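Local coordinates for protein coronin (Toxoplasma gondii, PDB 4OZU) that probably binds actin filaments, as a member of the WD repeat coronin family; this chain is its seven-bladed beta-propeller domain, at residues A73-H78 with R105-P110. Residues are numbered along the deposited sequence; the frame is centred on the assembly and turned at random.
Sequences AKIKGH and RIWQLP
Ile75 sets its CG2 methyl over one face of the Trp107 indole, 3.4 Å from the centroid of the six-membered ring and 13° off the ring normal. With CG2 anti to the backbone N and CG1 beside it, the short branch is the one laid on the indole, while CD1 of Ile75, on the longer branch, reaches CD2 of Leu109 at 4.1 Å. Leu119 covers both Ile75 and Trp107 from a neighbouring strand. At the edge of the indole, CA of Gly77 lies 4.0 Å from CH2 of Trp107; the positive phi of 78° here suits glycine. NE2 of His78 comes up to the indole edge near its plane, 3.8 Å from Trp107 NE1, with the imidazole turned 58° to the six-membered ring. Both nitrogens bond to the hydroxyl of Thr97, giving the tryptophan-threonine-histidine chain familiar from WD40 repeats. Further along, Arg105, extended from CG to NE, runs alongside His78 but the other way and lays one face of its guanidinium on the backbone, CZ 3.8 Å from CA of His78, while NH2 forms a salt bridge with Asp101. The contact joins strand 73-75 and the Gly77-His78 segment that follows it to strand 104-108 of the next blade. Since the carbonyl of Gly56 can only accept, His78 ND1 probably carries a hydrogen; a neutral ring would then offer NE2 as acceptor to Thr97, whose oxygen in turn receives the indole N-H, a directional relay that would fix the ring orientations in a buried setting.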
ATOM      1  N   ALA A  73      18.504 -11.563   1.901  1.00 37.82           N
ATOM      2  CA  ALA A  73      18.205 -12.599   0.929  1.00 37.77           C
ATOM      3  C   ALA A  73      17.884 -11.912  -0.398  1.00 34.41           C
ATOM      4  O   ALA A  73      17.571 -10.719  -0.415  1.00 34.26           O
ATOM      5  CB  ALA A  73      17.049 -13.459   1.402  1.00 37.72           C
ATOM      6  N   LYS A  74      17.965 -12.653  -1.500  1.00 33.67           N
ATOM      7  CA  LYS A  74      17.800 -12.064  -2.827  1.00 32.08           C
ATOM      8  C   LYS A  74      16.723 -12.749  -3.653  1.00 30.82           C
ATOM      9  O   LYS A  74      16.653 -13.975  -3.716  1.00 37.48           O
ATOM     10  CB  LYS A  74      19.113 -12.121  -3.601  1.00 39.29           C
ATOM     11  CG  LYS A  74      20.299 -11.523  -2.879  1.00 46.59           C
ATOM     12  CD  LYS A  74      20.163 -10.026  -2.712  1.00 42.31           C
ATOM     13  CE  LYS A  74      21.423  -9.452  -2.088  1.00 64.28           C
ATOM     14  NZ  LYS A  74      21.324  -7.990  -1.893  1.00 73.81           N
ATOM     15  N   ILE A  75      15.897 -11.937  -4.301  1.00 30.95           N
ATOM     16  CA  ILE A  75      14.944 -12.426  -5.281  1.00 31.09           C
ATOM     17  C   ILE A  75      15.333 -11.849  -6.639  1.00 36.23           C
ATOM     18  O   ILE A  75      15.366 -10.631  -6.810  1.00 33.29           O
ATOM     19  CB  ILE A  75      13.496 -12.037  -4.901  1.00 26.30           C
ATOM     20  CG1 ILE A  75      13.110 -12.709  -3.583  1.00 26.07           C
ATOM     21  CG2 ILE A  75      12.513 -12.434  -6.010  1.00 29.30           C
ATOM     22  CD1 ILE A  75      11.708 -12.378  -3.098  1.00 26.11           C
ATOM     23  N   LYS A  76      15.640 -12.728  -7.591  1.00 32.35           N
ATOM     24  CA  LYS A  76      16.077 -12.312  -8.927  1.00 31.70           C
ATOM     25  C   LYS A  76      14.956 -12.563  -9.951  1.00 35.58           C
ATOM     26  O   LYS A  76      13.847 -12.069  -9.774  1.00 37.63           O
ATOM     27  CB  LYS A  76      17.366 -13.041  -9.306  1.00 46.95           C
ATOM     28  CG  LYS A  76      18.510 -12.787  -8.327  1.00 42.91           C
ATOM     29  CD  LYS A  76      19.819 -13.387  -8.817  1.00 49.56           C
ATOM     30  CE  LYS A  76      20.956 -13.133  -7.837  1.00 69.63           C
ATOM     31  NZ  LYS A  76      21.267 -11.684  -7.685  1.00 87.39           N
ATOM     32  N   GLY A  77      15.235 -13.305 -11.018  1.00 42.29           N
ATOM     33  CA  GLY A  77      14.200 -13.654 -11.983  1.00 39.31           C
ATOM     34  C   GLY A  77      13.830 -12.534 -12.942  1.00 41.96           C
ATOM     35  O   GLY A  77      13.736 -12.754 -14.153  1.00 39.27           O
ATOM     36  N   HIS A  78      13.619 -11.336 -12.405  1.00 36.76           N
ATOM     37  CA  HIS A  78      13.284 -10.167 -13.219  1.00 38.29           C
ATOM     38  C   HIS A  78      14.355  -9.884 -14.263  1.00 38.58           C
ATOM     39  O   HIS A  78      15.540 -10.079 -14.006  1.00 37.70           O
ATOM     40  CB  HIS A  78      13.107  -8.928 -12.337  1.00 38.87           C
ATOM     41  CG  HIS A  78      12.330  -9.179 -11.084  1.00 34.02           C
ATOM     42  ND1 HIS A  78      12.936  -9.442  -9.873  1.00 32.22           N
ATOM     43  CD2 HIS A  78      10.997  -9.204 -10.851  1.00 29.73           C
ATOM     44  CE1 HIS A  78      12.008  -9.618  -8.949  1.00 36.57           C
ATOM     45  NE2 HIS A  78      10.823  -9.478  -9.517  1.00 27.93           N
ATOM     46  N   ARG A 105       5.252 -11.557 -11.206  1.00 22.64           N
ATOM     47  CA  ARG A 105       5.818 -12.782 -10.654  1.00 22.76           C
ATOM     48  C   ARG A 105       5.343 -12.990  -9.223  1.00 22.67           C
ATOM     49  O   ARG A 105       5.372 -12.064  -8.421  1.00 23.36           O
ATOM     50  CB  ARG A 105       7.347 -12.725 -10.697  1.00 26.57           C
ATOM     51  CG  ARG A 105       7.914 -12.735 -12.108  1.00 26.12           C
ATOM     52  CD  ARG A 105       9.418 -12.497 -12.122  1.00 28.19           C
ATOM     53  NE  ARG A 105       9.976 -12.630 -13.469  1.00 28.80           N
ATOM     54  CZ  ARG A 105      10.005 -11.659 -14.379  1.00 28.90           C
ATOM     55  NH1 ARG A 105       9.507 -10.462 -14.104  1.00 29.35           N
ATOM     56  NH2 ARG A 105      10.544 -11.882 -15.577  1.00 33.72           N
ATOM     57  N   ILE A 106       4.891 -14.204  -8.925  1.00 22.83           N
ATOM     58  CA  ILE A 106       4.511 -14.579  -7.567  1.00 24.63           C
ATOM     59  C   ILE A 106       5.649 -15.399  -6.978  1.00 25.50           C
ATOM     60  O   ILE A 106       6.115 -16.360  -7.589  1.00 27.67           O
ATOM     61  CB  ILE A 106       3.198 -15.398  -7.517  1.00 28.02           C
ATOM     62  CG1 ILE A 106       2.106 -14.750  -8.378  1.00 24.47           C
ATOM     63  CG2 ILE A 106       2.722 -15.544  -6.080  1.00 27.01           C
ATOM     64  CD1 ILE A 106       1.819 -13.309  -8.048  1.00 21.34           C
ATOM     65  N   TRP A 107       6.093 -15.005  -5.793  1.00 26.11           N
ATOM     66  CA  TRP A 107       7.246 -15.613  -5.149  1.00 28.64           C
ATOM     67  C   TRP A 107       6.859 -16.318  -3.857  1.00 27.72           C
ATOM     68  O   TRP A 107       5.969 -15.860  -3.147  1.00 30.08           O
ATOM     69  CB  TRP A 107       8.290 -14.547  -4.844  1.00 28.58           C
ATOM     70  CG  TRP A 107       8.769 -13.810  -6.037  1.00 29.16           C
ATOM     71  CD1 TRP A 107       8.369 -12.576  -6.450  1.00 24.06           C
ATOM     72  CD2 TRP A 107       9.761 -14.247  -6.976  1.00 31.25           C
ATOM     73  NE1 TRP A 107       9.050 -12.214  -7.587  1.00 29.10           N
ATOM     74  CE2 TRP A 107       9.908 -13.224  -7.932  1.00 29.26           C
ATOM     75  CE3 TRP A 107      10.535 -15.403  -7.100  1.00 26.39           C
ATOM     76  CZ2 TRP A 107      10.795 -13.323  -8.997  1.00 29.92           C
ATOM     77  CZ3 TRP A 107      11.418 -15.500  -8.156  1.00 30.30           C
ATOM     78  CH2 TRP A 107      11.541 -14.465  -9.092  1.00 33.17           C
ATOM     79  N   GLN A 108       7.542 -17.420  -3.559  1.00 26.70           N
ATOM     80  CA  GLN A 108       7.389 -18.109  -2.281  1.00 31.31           C
ATOM     81  C   GLN A 108       8.734 -18.243  -1.582  1.00 30.23           C
ATOM     82  O   GLN A 108       9.602 -19.006  -2.018  1.00 28.80           O
ATOM     83  CB  GLN A 108       6.764 -19.487  -2.473  1.00 29.62           C
ATOM     84  CG  GLN A 108       6.419 -20.180  -1.163  1.00 37.62           C
ATOM     85  CD  GLN A 108       5.634 -21.457  -1.366  1.00 60.86           C
ATOM     86  OE1 GLN A 108       5.747 -22.111  -2.401  1.00 72.99           O
ATOM     87  NE2 GLN A 108       4.825 -21.814  -0.378  1.00 58.46           N
ATOM     88  N   LEU A 109       8.904 -17.504  -0.489  1.00 30.01           N
ATOM     89  CA  LEU A 109      10.137 -17.568   0.298  1.00 31.96           C
ATOM     90  C   LEU A 109      10.264 -18.904   1.023  1.00 29.54           C
ATOM     91  O   LEU A 109       9.257 -19.531   1.354  1.00 35.97           O
ATOM     92  CB  LEU A 109      10.179 -16.422   1.314  1.00 33.22           C
ATOM     93  CG  LEU A 109      10.293 -15.022   0.709  1.00 46.44           C
ATOM     94  CD1 LEU A 109       9.858 -13.970   1.705  1.00 34.91           C
ATOM     95  CD2 LEU A 109      11.716 -14.756   0.246  1.00 58.19           C
ATOM     96  N   PRO A 110      11.505 -19.345   1.288  1.00 33.28           N
ATOM     97  CA  PRO A 110      11.686 -20.580   2.053  1.00 37.75           C
ATOM     98  C   PRO A 110      11.247 -20.402   3.498  1.00 35.68           C
ATOM     99  O   PRO A 110      11.001 -19.265   3.908  1.00 38.11           O
ATOM    100  CB  PRO A 110      13.196 -20.832   1.966  1.00 44.37           C
ATOM    101  CG  PRO A 110      13.787 -19.479   1.775  1.00 52.57           C
ATOM    102  CD  PRO A 110      12.794 -18.721   0.937  1.00 54.19           C
TER